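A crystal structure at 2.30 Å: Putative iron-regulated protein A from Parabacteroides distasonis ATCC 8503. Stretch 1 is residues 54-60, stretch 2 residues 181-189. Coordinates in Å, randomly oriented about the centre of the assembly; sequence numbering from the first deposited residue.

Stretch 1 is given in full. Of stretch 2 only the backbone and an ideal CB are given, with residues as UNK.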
ATOM      1  N   LYS A  54      10.150  -6.458   9.664  1.00 49.44           N
ATOM      2  CA  LYS A  54      10.996  -6.009   8.570  1.00 49.02           C
ATOM      3  C   LYS A  54      11.419  -4.544   8.759  1.00 50.18           C
ATOM      4  O   LYS A  54      12.516  -4.160   8.319  1.00 48.80           O
ATOM      5  CB  LYS A  54      10.327  -6.181   7.194  1.00 53.23           C
ATOM      6  CG  LYS A  54       9.753  -7.552   6.842  1.00 56.03           C
ATOM      7  CD  LYS A  54      10.734  -8.432   6.128  1.00 61.68           C
ATOM      8  CE  LYS A  54      10.212  -9.854   5.870  1.00 62.43           C
ATOM      9  NZ  LYS A  54       9.261  -9.842   4.738  1.00 62.85           N
HETATM   10  N   MSE A  55      10.564  -3.731   9.399  1.00 49.19           N
HETATM   11  CA  MSE A  55      10.897  -2.330   9.690  1.00 47.38           C
HETATM   12  C   MSE A  55      11.994  -2.202  10.754  1.00 47.70           C
HETATM   13  O   MSE A  55      12.859  -1.371  10.642  1.00 52.73           O
HETATM   14  CB  MSE A  55       9.659  -1.512  10.080  1.00 44.89           C
HETATM   15  CG  MSE A  55       9.900  -0.018  10.147  1.00 44.01           C
HETATM   16 SE   MSE A  55      10.324   0.772   8.372  0.75 38.25          SE
HETATM   17  CE  MSE A  55       8.512   0.998   7.797  1.00 38.36           C
ATOM     18  N   THR A  56      11.943  -3.013  11.773  1.00 50.20           N
ATOM     19  CA  THR A  56      13.029  -3.119  12.724  1.00 52.58           C
ATOM     20  C   THR A  56      14.332  -3.559  12.038  1.00 53.07           C
ATOM     21  O   THR A  56      15.362  -2.980  12.305  1.00 57.79           O
ATOM     22  CB  THR A  56      12.633  -4.031  13.910  1.00 52.96           C
ATOM     23  OG1 THR A  56      11.370  -3.569  14.470  1.00 47.80           O
ATOM     24  CG2 THR A  56      13.794  -4.109  15.033  1.00 51.58           C
ATOM     25  N   ALA A  57      14.309  -4.507  11.104  1.00 54.48           N
ATOM     26  CA  ALA A  57      15.561  -4.859  10.369  1.00 50.19           C
ATOM     27  C   ALA A  57      16.028  -3.672   9.525  1.00 52.51           C
ATOM     28  O   ALA A  57      17.243  -3.339   9.462  1.00 51.57           O
ATOM     29  CB  ALA A  57      15.384  -6.071   9.491  1.00 46.12           C
ATOM     30  N   TYR A  58      15.071  -2.993   8.904  1.00 50.86           N
ATOM     31  CA  TYR A  58      15.423  -1.846   8.096  1.00 47.75           C
ATOM     32  C   TYR A  58      16.114  -0.728   8.914  1.00 50.11           C
ATOM     33  O   TYR A  58      17.134  -0.211   8.479  1.00 49.40           O
ATOM     34  CB  TYR A  58      14.237  -1.315   7.343  1.00 45.21           C
ATOM     35  CG  TYR A  58      14.496   0.064   6.796  1.00 45.06           C
ATOM     36  CD1 TYR A  58      15.153   0.266   5.596  1.00 45.57           C
ATOM     37  CD2 TYR A  58      14.042   1.178   7.478  1.00 43.62           C
ATOM     38  CE1 TYR A  58      15.388   1.579   5.117  1.00 46.56           C
ATOM     39  CE2 TYR A  58      14.230   2.464   6.999  1.00 47.20           C
ATOM     40  CZ  TYR A  58      14.914   2.666   5.846  1.00 44.64           C
ATOM     41  OH  TYR A  58      15.112   3.952   5.525  1.00 45.08           O
ATOM     42  N   LYS A  59      15.595  -0.379  10.093  1.00 50.05           N
ATOM     43  CA  LYS A  59      16.171   0.705  10.904  1.00 50.24           C
ATOM     44  C   LYS A  59      17.569   0.273  11.413  1.00 50.65           C
ATOM     45  O   LYS A  59      18.503   1.064  11.347  1.00 51.05           O
ATOM     46  CB  LYS A  59      15.180   1.148  12.006  1.00 53.67           C
ATOM     47  CG  LYS A  59      15.728   1.755  13.282  1.00 60.85           C
ATOM     48  CD  LYS A  59      16.036   3.231  13.078  1.00 67.83           C
ATOM     49  CE  LYS A  59      16.673   3.832  14.329  1.00 73.08           C
ATOM     50  NZ  LYS A  59      17.421   5.049  13.915  1.00 71.08           N
ATOM     51  N   ASN A  60      17.723  -0.987  11.835  1.00 49.73           N
ATOM     52  CA  ASN A  60      19.036  -1.529  12.230  1.00 51.78           C
ATOM     53  C   ASN A  60      20.028  -1.498  11.072  1.00 48.46           C
ATOM     54  O   ASN A  60      21.170  -1.131  11.288  1.00 46.72           O
ATOM     55  CB  ASN A  60      18.956  -2.943  12.849  1.00 56.28           C
ATOM     56  CG  ASN A  60      18.226  -2.950  14.190  1.00 58.19           C
ATOM     57  OD1 ASN A  60      18.324  -1.995  14.941  1.00 61.70           O
ATOM     58  ND2 ASN A  60      17.458  -3.990  14.461  1.00 59.70           N
ATOM     59  N   UNK A 181      13.982   7.335   9.332  1.00 43.65           N
ATOM     60  CA  UNK A 181      13.879   5.926   9.585  1.00 42.98           C
ATOM     61  C   UNK A 181      13.408   5.614  11.031  1.00 42.73           C
ATOM     62  O   UNK A 181      12.664   4.653  11.210  1.00 41.29           O
ATOM     63  CB  UNK A 181      15.233   5.269   9.311  1.00 42.98           C
ATOM     64  N   UNK A 182      13.791   6.416  12.029  1.00 46.35           N
ATOM     65  CA  UNK A 182      13.204   6.316  13.401  1.00 50.62           C
ATOM     66  C   UNK A 182      11.697   6.465  13.322  1.00 47.26           C
ATOM     67  O   UNK A 182      10.949   5.774  13.970  1.00 48.58           O
ATOM     68  CB  UNK A 182      13.783   7.380  14.335  1.00 50.62           C
ATOM     69  N   UNK A 183      11.264   7.435  12.545  1.00 45.21           N
ATOM     70  CA  UNK A 183       9.876   7.752  12.489  1.00 45.94           C
ATOM     71  C   UNK A 183       9.127   6.688  11.643  1.00 45.24           C
ATOM     72  O   UNK A 183       7.983   6.364  11.956  1.00 44.13           O
ATOM     73  CB  UNK A 183       9.685   9.159  11.919  1.00 45.94           C
ATOM     74  N   UNK A 184       9.765   6.130  10.608  1.00 40.46           N
ATOM     75  CA  UNK A 184       9.135   5.042   9.873  1.00 42.81           C
ATOM     76  C   UNK A 184       8.830   3.883  10.864  1.00 44.52           C
ATOM     77  O   UNK A 184       7.713   3.373  10.854  1.00 45.93           O
ATOM     78  CB  UNK A 184      10.035   4.573   8.728  1.00 42.81           C
ATOM     79  N   UNK A 185       9.802   3.533  11.718  1.00 43.96           N
ATOM     80  CA  UNK A 185       9.669   2.447  12.727  1.00 46.56           C
ATOM     81  C   UNK A 185       8.582   2.756  13.726  1.00 46.44           C
ATOM     82  O   UNK A 185       7.758   1.928  14.038  1.00 47.41           O
ATOM     83  CB  UNK A 185      10.989   2.226  13.468  1.00 46.56           C
ATOM     84  N   UNK A 186       8.584   3.972  14.211  1.00 46.91           N
ATOM     85  CA  UNK A 186       7.630   4.406  15.217  1.00 50.25           C
ATOM     86  C   UNK A 186       6.170   4.288  14.668  1.00 50.09           C
ATOM     87  O   UNK A 186       5.272   3.799  15.374  1.00 48.17           O
ATOM     88  CB  UNK A 186       7.940   5.843  15.640  1.00 50.25           C
ATOM     89  N   UNK A 187       5.954   4.739  13.424  1.00 45.99           N
ATOM     90  CA  UNK A 187       4.637   4.717  12.788  1.00 46.49           C
ATOM     91  C   UNK A 187       4.199   3.258  12.621  1.00 47.33           C
ATOM     92  O   UNK A 187       3.070   2.912  12.910  1.00 51.58           O
ATOM     93  CB  UNK A 187       4.664   5.440  11.440  1.00 46.49           C
ATOM     94  N   UNK A 188       5.130   2.394  12.233  1.00 47.65           N
ATOM     95  CA  UNK A 188       4.883   0.951  12.078  1.00 45.15           C
ATOM     96  C   UNK A 188       4.531   0.267  13.391  1.00 45.75           C
ATOM     97  O   UNK A 188       3.614  -0.520  13.443  1.00 45.23           O
ATOM     98  CB  UNK A 188       6.113   0.273  11.471  1.00 45.15           C
ATOM     99  N   UNK A 189       5.266   0.577  14.448  1.00 47.95           N
ATOM    100  CA  UNK A 189       4.878   0.152  15.783  1.00 52.39           C
ATOM    101  C   UNK A 189       3.468   0.618  16.086  1.00 50.50           C
ATOM    102  O   UNK A 189       2.685  -0.172  16.586  1.00 47.51           O
ATOM    103  CB  UNK A 189       5.856   0.686  16.831  1.00 52.39           C
TER

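Both stretches are helical and run nearly antiparallel, at 166°, with axes 9.4 Å apart at closest approach.

Position 181 points toward stretch 1. Its ideal CB lies 3.8 Å from Tyr58 CE2 and 4.4 Å from Lys59 CD, so space is short, and the Tyr58 hydroxyl is near. Alanine, serine or another small residue would suit. The residue is Ser181. Its OG sits 3.1 Å from Tyr58 OH, and the geometry leaves open whether they bond. The CD of Lys59 packs over its backbone, 4.1 Å from Ser181 C.

Position 182 points away, yet its ideal CB is 4.3 Å from Lys59 NZ. An acidic residue could answer that charge; other polar residues would also fit. It is Glu182. Its OE2 makes a long salt bridge with Lys59 NZ at 3.7 Å, while its CG comes to 3.4 Å from the same NZ.

Position 183 has nothing of stretch 1 within 5.5 Å of its ideal CB, so many residues would do. It is Arg183, whose NE forms a salt bridge with OD1 of the residue at 187, one turn on, at 3.0 Å.

Position 184 points toward stretch 1. Its ideal CB is 3.8 Å from Met55 SE and 5.0 Å from Tyr58 CE2, an apolar setting that would accept leucine, isoleucine or methionine. It is Met184, a selenomethionine. Its CE reaches both neighbours, 3.7 Å from Met55 SE and 3.7 Å from Tyr58 CE2, and meets the tyrosine ring obliquely.

Position 185 points sideways, with its ideal CB 4.2 Å from Met55 CG and 4.6 Å from Lys59 CB. A branched apolar chain could fill the space between these residues. It is Leu185. CD1 lies 3.8 Å from Met55 CG and 3.5 Å from Thr56 OG1; CD2 lies 3.9 Å from Lys59 CG.

Position 186 points away, and stretch 1 sets no demand. It is Ser186.

Position 187 points sideways, beyond contact. Many residues would do. It is Asp187, the partner of Arg183.

Position 188 points toward stretch 1, its ideal CB 4.0 Å from Met55 CG. A small or beta-branched residue such as alanine, valine or threonine would fit. It is Thr188. Its OG1 donates to Met184 O at 2.9 Å, satisfying the hydroxyl within its own helix, and Met55 CE rests 3.2 Å from that OG1.

Position 189 points sideways into space that stretch 1 leaves open. Many residues would fit. It is Gln189, which makes no contact with stretch 1.

Stretch 2, residues 181-189: SERMLSDTQ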
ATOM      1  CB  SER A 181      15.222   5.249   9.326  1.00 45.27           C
ATOM      2  OG  SER A 181      15.765   5.565   8.060  1.00 43.85           O
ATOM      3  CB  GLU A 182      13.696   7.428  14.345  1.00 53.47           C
ATOM      4  CG  GLU A 182      14.957   7.091  15.114  1.00 69.10           C
ATOM      5  CD  GLU A 182      15.679   8.300  15.764  1.00 72.30           C
ATOM      6  OE1 GLU A 182      15.019   9.223  16.343  1.00 77.35           O
ATOM      7  OE2 GLU A 182      16.928   8.273  15.698  1.00 64.64           O
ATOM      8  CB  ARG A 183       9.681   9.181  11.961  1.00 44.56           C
ATOM      9  CG  ARG A 183       8.208   9.552  11.755  1.00 48.85           C
ATOM     10  CD  ARG A 183       7.469   9.447  13.087  1.00 47.61           C
ATOM     11  NE  ARG A 183       6.118   9.999  13.084  1.00 50.31           N
ATOM     12  CZ  ARG A 183       5.797  11.266  13.397  1.00 50.36           C
ATOM     13  NH1 ARG A 183       6.690  12.157  13.697  1.00 48.22           N
ATOM     14  NH2 ARG A 183       4.540  11.651  13.387  1.00 50.65           N
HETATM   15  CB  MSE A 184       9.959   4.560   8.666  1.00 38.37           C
HETATM   16  CG  MSE A 184       9.916   5.480   7.465  1.00 37.63           C
HETATM   17 SE   MSE A 184      11.338   5.240   6.187  0.75 34.95          SE
HETATM   18  CE  MSE A 184      10.902   3.426   5.816  1.00 34.30           C
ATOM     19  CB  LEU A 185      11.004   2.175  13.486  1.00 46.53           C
ATOM     20  CG  LEU A 185      10.998   1.056  14.530  1.00 49.88           C
ATOM     21  CD1 LEU A 185      10.430  -0.243  13.945  1.00 46.90           C
ATOM     22  CD2 LEU A 185      12.378   0.888  15.175  1.00 45.54           C
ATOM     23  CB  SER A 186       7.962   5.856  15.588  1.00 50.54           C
ATOM     24  OG  SER A 186       7.022   6.333  16.472  1.00 57.97           O
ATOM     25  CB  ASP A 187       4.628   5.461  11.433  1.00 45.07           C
ATOM     26  CG  ASP A 187       4.714   7.019  11.566  1.00 48.38           C
ATOM     27  OD1 ASP A 187       4.470   7.555  12.685  1.00 48.74           O
ATOM     28  OD2 ASP A 187       4.998   7.721  10.518  1.00 48.02           O
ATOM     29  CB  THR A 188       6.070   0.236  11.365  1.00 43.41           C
ATOM     30  OG1 THR A 188       6.393   0.937  10.149  1.00 42.11           O
ATOM     31  CG2 THR A 188       5.691  -1.212  11.007  1.00 41.15           C
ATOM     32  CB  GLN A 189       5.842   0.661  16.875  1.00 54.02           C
ATOM     33  CG  GLN A 189       7.172  -0.088  16.859  1.00 59.84           C
ATOM     34  CD  GLN A 189       8.309   0.641  17.570  1.00 61.80           C
ATOM     35  OE1 GLN A 189       8.159   1.804  17.971  1.00 61.10           O
ATOM     36  NE2 GLN A 189       9.467  -0.048  17.718  1.00 55.60           N
TER
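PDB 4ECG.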